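Local coordinates for DNA sulfur modification protein DndE (Escherichia coli, PDB 4LRV) that takes part in the phosphorothioate modification of DNA and probably binds DNA as part of that sulfur-modification system, at the interface of chains A and B. Residues are numbered along the deposited sequence; one frame, centred on the assembly and turned at random. Chains: chain A/B, DNA sulfur modification protein DndE.

Contact 1: the interface of chains A and B. Residues chain A 6, 60-62; chain B 38, 41, 105.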
ATOM      1  N   ARG A   6     -18.789 -10.693  13.117  1.00 17.60           N
ATOM      2  CA  ARG A   6     -17.989 -11.605  12.307  1.00 16.92           C
ATOM      3  C   ARG A   6     -18.838 -12.565  11.471  1.00 16.28           C
ATOM      4  O   ARG A   6     -19.969 -12.891  11.829  1.00 15.89           O
ATOM      5  CB  ARG A   6     -16.958 -12.361  13.158  1.00 17.12           C
ATOM      6  CG  ARG A   6     -17.516 -13.050  14.363  1.00 18.27           C
ATOM      7  CD  ARG A   6     -16.457 -13.876  15.033  1.00 21.50           C
ATOM      8  NE  ARG A   6     -15.877 -13.242  16.215  1.00 24.20           N
ATOM      9  CZ  ARG A   6     -15.417 -13.927  17.264  1.00 24.68           C
ATOM     10  NH1 ARG A   6     -15.476 -15.253  17.268  1.00 24.42           N
ATOM     11  NH2 ARG A   6     -14.919 -13.292  18.317  1.00 24.94           N
ATOM     12  N   VAL A  60     -14.077 -17.806  10.119  1.00 16.22           N
ATOM     13  CA  VAL A  60     -15.014 -16.768  10.564  1.00 15.70           C
ATOM     14  C   VAL A  60     -14.201 -15.506  10.886  1.00 15.38           C
ATOM     15  O   VAL A  60     -13.620 -15.387  11.970  1.00 15.41           O
ATOM     16  CB  VAL A  60     -15.824 -17.195  11.819  1.00 16.02           C
ATOM     17  CG1 VAL A  60     -16.850 -16.137  12.168  1.00 16.07           C
ATOM     18  CG2 VAL A  60     -16.507 -18.535  11.620  1.00 15.71           C
ATOM     19  N   LEU A  61     -14.132 -14.580   9.935  1.00 14.63           N
ATOM     20  CA  LEU A  61     -13.337 -13.364  10.119  1.00 14.22           C
ATOM     21  C   LEU A  61     -14.183 -12.208  10.600  1.00 14.24           C
ATOM     22  O   LEU A  61     -15.370 -12.149  10.319  1.00 14.74           O
ATOM     23  CB  LEU A  61     -12.640 -12.967   8.819  1.00 13.84           C
ATOM     24  CG  LEU A  61     -11.841 -14.065   8.128  1.00 14.09           C
ATOM     25  CD1 LEU A  61     -11.431 -13.603   6.755  1.00 13.55           C
ATOM     26  CD2 LEU A  61     -10.631 -14.504   8.962  1.00 14.19           C
ATOM     27  N   ASP A  62     -13.563 -11.288  11.326  1.00 14.45           N
ATOM     28  CA  ASP A  62     -14.212 -10.041  11.718  1.00 14.97           C
ATOM     29  C   ASP A  62     -14.743  -9.266  10.526  1.00 14.65           C
ATOM     30  O   ASP A  62     -14.116  -9.219   9.462  1.00 15.00           O
ATOM     31  CB  ASP A  62     -13.234  -9.139  12.473  1.00 15.41           C
ATOM     32  CG  ASP A  62     -12.663  -9.797  13.700  1.00 17.35           C
ATOM     33  OD1 ASP A  62     -13.358 -10.617  14.331  1.00 17.61           O
ATOM     34  OD2 ASP A  62     -11.502  -9.482  14.036  1.00 20.39           O
TER
ATOM     35  N   ARG B  38      -7.671 -12.362  17.306  1.00 16.92           N
ATOM     36  CA  ARG B  38      -8.822 -13.204  17.636  1.00 16.70           C
ATOM     37  C   ARG B  38      -8.602 -13.875  18.983  1.00 16.50           C
ATOM     38  O   ARG B  38      -9.513 -13.967  19.796  1.00 16.45           O
ATOM     39  CB  ARG B  38      -9.046 -14.259  16.548  1.00 16.71           C
ATOM     40  CG  ARG B  38     -10.159 -15.276  16.842  1.00 16.74           C
ATOM     41  CD  ARG B  38     -11.508 -14.608  17.105  1.00 17.44           C
ATOM     42  NE  ARG B  38     -11.924 -13.775  15.981  1.00 18.55           N
ATOM     43  CZ  ARG B  38     -12.529 -14.240  14.891  1.00 18.41           C
ATOM     44  NH1 ARG B  38     -12.793 -15.540  14.773  1.00 18.41           N
ATOM     45  NH2 ARG B  38     -12.862 -13.412  13.915  1.00 17.22           N
ATOM     46  N   GLU B  41      -8.884 -11.430  22.122  1.00 23.95           N
ATOM     47  CA  GLU B  41     -10.228 -11.026  22.513  1.00 25.58           C
ATOM     48  C   GLU B  41     -10.988 -12.112  23.278  1.00 26.52           C
ATOM     49  O   GLU B  41     -11.947 -11.811  23.992  1.00 27.28           O
ATOM     50  CB  GLU B  41     -11.027 -10.487  21.320  1.00 25.83           C
ATOM     51  CG  GLU B  41     -11.773 -11.494  20.462  1.00 27.27           C
ATOM     52  CD  GLU B  41     -12.587 -10.801  19.366  1.00 29.50           C
ATOM     53  OE1 GLU B  41     -13.026 -11.467  18.408  1.00 30.08           O
ATOM     54  OE2 GLU B  41     -12.771  -9.570  19.450  1.00 31.36           O
ATOM     55  N   LEU B 105     -10.283 -18.854  14.938  1.00 16.49           N
ATOM     56  CA  LEU B 105     -10.692 -18.337  13.635  1.00 16.15           C
ATOM     57  C   LEU B 105     -11.459 -19.377  12.808  1.00 17.00           C
ATOM     58  O   LEU B 105     -12.046 -19.054  11.771  1.00 17.06           O
ATOM     59  CB  LEU B 105      -9.473 -17.874  12.836  1.00 15.26           C
ATOM     60  CG  LEU B 105      -8.737 -16.574  13.153  1.00 14.36           C
ATOM     61  CD1 LEU B 105      -7.534 -16.427  12.198  1.00 15.69           C
ATOM     62  CD2 LEU B 105      -9.632 -15.385  13.015  1.00 11.56           C
TER
HETATM   63  O   HOH W   1     -10.928 -11.141  16.063  1.00 22.82           O
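B:Arg38 reaches across to A:Val60, A:Asp62 and A:Arg6 at this polar patch between two copies of DndE, a small helical protein of the DNA sulfur modification family; the structure alone does not show whether this pairing is the one used in the cell. The arginine leaves helix 28-41 of chain B with CG anti to the backbone N (chi1 175°), and bends at chi2 and chi3 bring its guanidinium up against chain A. From CB and CG the chain runs on to CD, which passes 3.9 Å from NH2 of A:Arg6. Next along, NE is hydrogen-bonded to water 1, 2.8 Å from its oxygen, and the water also pairs with OD2 of A:Asp62 and, more loosely, OE1 of B:Glu41. The guanidiniums of B:Arg38 and A:Arg6 stack face to face but offset, each placing its NE over the centre of the other, their planes 6° apart. CD2 of B:Leu105 covers the other face of the B:Arg38 guanidinium, 3.6 Å above its plane. At the tip, NH1 and NH2 of B:Arg38 both grip the carbonyl oxygen O of A:Val60 end-on at 2.9 Å, keeping that oxygen close to the guanidinium plane. NH2 of B:Arg38 also makes a salt bridge to OD1 of A:Asp62, met from above the carboxylate plane at 2.9 Å.

Stacking of two guanidinium groups would be costly if unbalanced, and nearby carboxylates probably offset it. NH2 of A:Arg6 meets OE1 of B:Glu41 tip to tip in a salt bridge of 2.6 Å, although the hydrogen bond is strongly bent, 116° at H. The same oxygen lies 3.5 Å from NE of B:Arg38, within its own chain. An alanine in place of B:Arg38 would probably leave the A:Val60 carbonyl and the A:Asp62 carboxylate without these donors and uncover one face of the A:Arg6 guanidinium. Beside this group, the backbone N of A:Val60 donates to the carbonyl O of B:Leu105 at 2.9 Å.

Contact 2: the interface of chains A and B. Residues chain A 14, 58-60; chain B 20, 23-24, 105-107.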
ATOM      1  N   GLU A  14     -14.859 -19.265  -0.971  1.00 16.12           N
ATOM      2  CA  GLU A  14     -13.501 -19.128  -0.450  1.00 16.05           C
ATOM      3  C   GLU A  14     -12.495 -19.655  -1.461  1.00 16.49           C
ATOM      4  O   GLU A  14     -11.484 -19.008  -1.742  1.00 15.83           O
ATOM      5  CB  GLU A  14     -13.326 -19.858   0.884  1.00 15.86           C
ATOM      6  CG  GLU A  14     -13.419 -18.948   2.107  1.00 17.66           C
ATOM      7  CD  GLU A  14     -12.950 -19.623   3.407  1.00 19.82           C
ATOM      8  OE1 GLU A  14     -12.684 -20.852   3.393  1.00 19.34           O
ATOM      9  OE2 GLU A  14     -12.834 -18.910   4.441  1.00 20.47           O
ATOM     10  N   THR A  58     -13.966 -21.960   5.709  1.00 18.05           N
ATOM     11  CA  THR A  58     -13.010 -22.313   6.735  1.00 17.79           C
ATOM     12  C   THR A  58     -12.943 -21.287   7.868  1.00 17.81           C
ATOM     13  O   THR A  58     -12.817 -21.655   9.033  1.00 18.10           O
ATOM     14  CB  THR A  58     -11.624 -22.448   6.091  1.00 17.60           C
ATOM     15  OG1 THR A  58     -11.721 -23.334   4.973  1.00 17.32           O
ATOM     16  CG2 THR A  58     -10.604 -22.982   7.076  1.00 17.64           C
ATOM     17  N   LEU A  59     -13.032 -20.005   7.523  1.00 17.44           N
ATOM     18  CA  LEU A  59     -12.704 -18.930   8.459  1.00 17.19           C
ATOM     19  C   LEU A  59     -13.880 -18.045   8.823  1.00 16.84           C
ATOM     20  O   LEU A  59     -14.586 -17.572   7.939  1.00 17.23           O
ATOM     21  CB  LEU A  59     -11.590 -18.055   7.867  1.00 17.04           C
ATOM     22  CG  LEU A  59     -10.143 -18.378   8.242  1.00 17.73           C
ATOM     23  CD1 LEU A  59      -9.926 -19.878   8.447  1.00 17.47           C
ATOM     24  CD2 LEU A  59      -9.172 -17.816   7.195  1.00 17.70           C
ATOM     25  N   VAL A  60     -14.077 -17.806  10.119  1.00 16.22           N
ATOM     26  CA  VAL A  60     -15.014 -16.768  10.564  1.00 15.70           C
ATOM     27  C   VAL A  60     -14.201 -15.506  10.886  1.00 15.38           C
ATOM     28  O   VAL A  60     -13.620 -15.387  11.970  1.00 15.41           O
ATOM     29  CB  VAL A  60     -15.824 -17.195  11.819  1.00 16.02           C
ATOM     30  CG1 VAL A  60     -16.850 -16.137  12.168  1.00 16.07           C
ATOM     31  CG2 VAL A  60     -16.507 -18.535  11.620  1.00 15.71           C
TER
ATOM     32  N   LEU B  20      -4.304 -23.617   6.437  1.00 17.54           N
ATOM     33  CA  LEU B  20      -5.204 -22.491   6.212  1.00 17.05           C
ATOM     34  C   LEU B  20      -4.948 -21.845   4.851  1.00 16.03           C
ATOM     35  O   LEU B  20      -5.879 -21.429   4.168  1.00 15.45           O
ATOM     36  CB  LEU B  20      -5.036 -21.455   7.327  1.00 17.69           C
ATOM     37  CG  LEU B  20      -6.350 -20.895   7.848  1.00 18.74           C
ATOM     38  CD1 LEU B  20      -7.188 -22.042   8.391  1.00 19.17           C
ATOM     39  CD2 LEU B  20      -6.101 -19.861   8.928  1.00 19.51           C
ATOM     40  N   TYR B  23      -6.695 -23.842   1.965  1.00 17.30           N
ATOM     41  CA  TYR B  23      -8.136 -23.604   1.829  1.00 17.34           C
ATOM     42  C   TYR B  23      -8.464 -22.184   1.362  1.00 17.05           C
ATOM     43  O   TYR B  23      -9.262 -21.983   0.453  1.00 17.44           O
ATOM     44  CB  TYR B  23      -8.860 -23.878   3.152  1.00 17.54           C
ATOM     45  CG  TYR B  23      -8.927 -25.339   3.540  1.00 19.29           C
ATOM     46  CD1 TYR B  23      -9.606 -26.257   2.746  1.00 20.16           C
ATOM     47  CD2 TYR B  23      -8.336 -25.801   4.716  1.00 20.87           C
ATOM     48  CE1 TYR B  23      -9.678 -27.596   3.096  1.00 21.83           C
ATOM     49  CE2 TYR B  23      -8.406 -27.149   5.073  1.00 22.37           C
ATOM     50  CZ  TYR B  23      -9.079 -28.035   4.255  1.00 22.90           C
ATOM     51  OH  TYR B  23      -9.162 -29.368   4.591  1.00 24.88           O
ATOM     52  N   THR B  24      -7.874 -21.194   2.011  1.00 16.20           N
ATOM     53  CA  THR B  24      -8.040 -19.824   1.582  1.00 15.92           C
ATOM     54  C   THR B  24      -6.725 -19.531   0.917  1.00 16.73           C
ATOM     55  O   THR B  24      -5.912 -20.437   0.765  1.00 17.71           O
ATOM     56  CB  THR B  24      -8.279 -18.876   2.771  1.00 15.51           C
ATOM     57  OG1 THR B  24      -7.132 -18.869   3.629  1.00 14.38           O
ATOM     58  CG2 THR B  24      -9.501 -19.311   3.563  1.00 14.28           C
ATOM     59  N   LEU B 105     -10.283 -18.854  14.938  1.00 16.49           N
ATOM     60  CA  LEU B 105     -10.692 -18.337  13.635  1.00 16.15           C
ATOM     61  C   LEU B 105     -11.459 -19.377  12.808  1.00 17.00           C
ATOM     62  O   LEU B 105     -12.046 -19.054  11.771  1.00 17.06           O
ATOM     63  CB  LEU B 105      -9.473 -17.874  12.836  1.00 15.26           C
ATOM     64  CG  LEU B 105      -8.737 -16.574  13.153  1.00 14.36           C
ATOM     65  CD1 LEU B 105      -7.534 -16.427  12.198  1.00 15.69           C
ATOM     66  CD2 LEU B 105      -9.632 -15.385  13.015  1.00 11.56           C
ATOM     67  N   ARG B 106     -11.437 -20.629  13.259  1.00 18.60           N
ATOM     68  CA  ARG B 106     -11.960 -21.743  12.475  1.00 20.48           C
ATOM     69  C   ARG B 106     -13.492 -21.730  12.525  1.00 21.67           C
ATOM     70  O   ARG B 106     -14.087 -21.616  13.608  1.00 21.69           O
ATOM     71  CB  ARG B 106     -11.374 -23.064  13.004  1.00 21.09           C
ATOM     72  CG  ARG B 106     -10.843 -24.044  11.939  1.00 23.77           C
ATOM     73  CD  ARG B 106      -9.419 -23.718  11.429  1.00 27.41           C
ATOM     74  NE  ARG B 106      -8.367 -24.550  12.042  1.00 28.79           N
ATOM     75  CZ  ARG B 106      -7.203 -24.879  11.466  1.00 30.23           C
ATOM     76  NH1 ARG B 106      -6.897 -24.480  10.235  1.00 30.55           N
ATOM     77  NH2 ARG B 106      -6.327 -25.630  12.123  1.00 31.79           N
ATOM     78  N   ASN B 107     -14.124 -21.791  11.351  1.00 23.48           N
ATOM     79  CA  ASN B 107     -15.581 -21.887  11.249  1.00 25.72           C
ATOM     80  C   ASN B 107     -16.046 -23.288  11.605  1.00 28.59           C
ATOM     81  O   ASN B 107     -15.629 -24.259  10.978  1.00 28.76           O
ATOM     82  CB  ASN B 107     -16.079 -21.487   9.844  1.00 24.86           C
ATOM     83  CG  ASN B 107     -17.622 -21.561   9.693  1.00 24.66           C
ATOM     84  OD1 ASN B 107     -18.139 -21.751   8.585  1.00 23.67           O
ATOM     85  ND2 ASN B 107     -18.345 -21.410  10.796  1.00 23.91           N
TER
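A:Leu59 and B:Arg106 pair as a short antiparallel beta bridge between two DndE chains, joining the loop ahead of strand 61-62 in chain A to the C-terminal tail that follows helix 88-105 in chain B. Among the backbone bonds, N of B:Asn107 donates to O of A:Thr58 at 2.7 Å; the bond from A:Val60 to B:Leu105 completes the bridge.

Polar support comes from within chain A. The extended side chain of A:Glu14, on helix 11-23, turns its carboxylate to the loop: OE1 accepts from N of A:Thr58 at 2.9 Å, from above its plane, and from the hydroxyl OG1 of the same residue on its syn lone pair. OE2 takes the longer bond from N of A:Leu59, 3.3 Å. The carboxylate, itself in contact with chain B, probably holds the loop in shape for the bridge.

Apolar contacts flank the backbone pairing. A:Leu59 and B:Leu20 meet tip to tip, their CD1 methyls 3.5 Å apart. The CG2 methyl of B:Thr24 lies over the face of the A:Glu14 carboxylate, 3.5 Å from CD, whereas OG1 of B:Thr24 points the other way and donates a hydrogen bond to the carbonyl O of B:Leu20. A:Val60 crosses B:Asn107 at about a right angle; CG2, anti to the carbonyl carbon, reaches CB of the asparagine at 3.5 Å.

A further van der Waals contact sets CB of B:Tyr23 3.4 Å from the hydroxyl OG1 of A:Thr58.

Contact 1 and contact 2 are neighbouring parts of one A–B interface, the centres of their C-alpha atoms about 10 Å apart, and they share A:Val60 and B:Leu105. The chain A segment leading into strand 61-62 runs through both, so the backbone pairing of contact 2 passes directly into the charged patch of contact 1. On chain B, the last residue of helix 88-105 serves both and the tail after it contact 2, while helix 28-41 belongs to contact 1 and helix 11-23 to contact 2. Because the interface is not an exact two-fold, each chain offers a different surface, which may allow repeated association in the deposited eight-copy assembly.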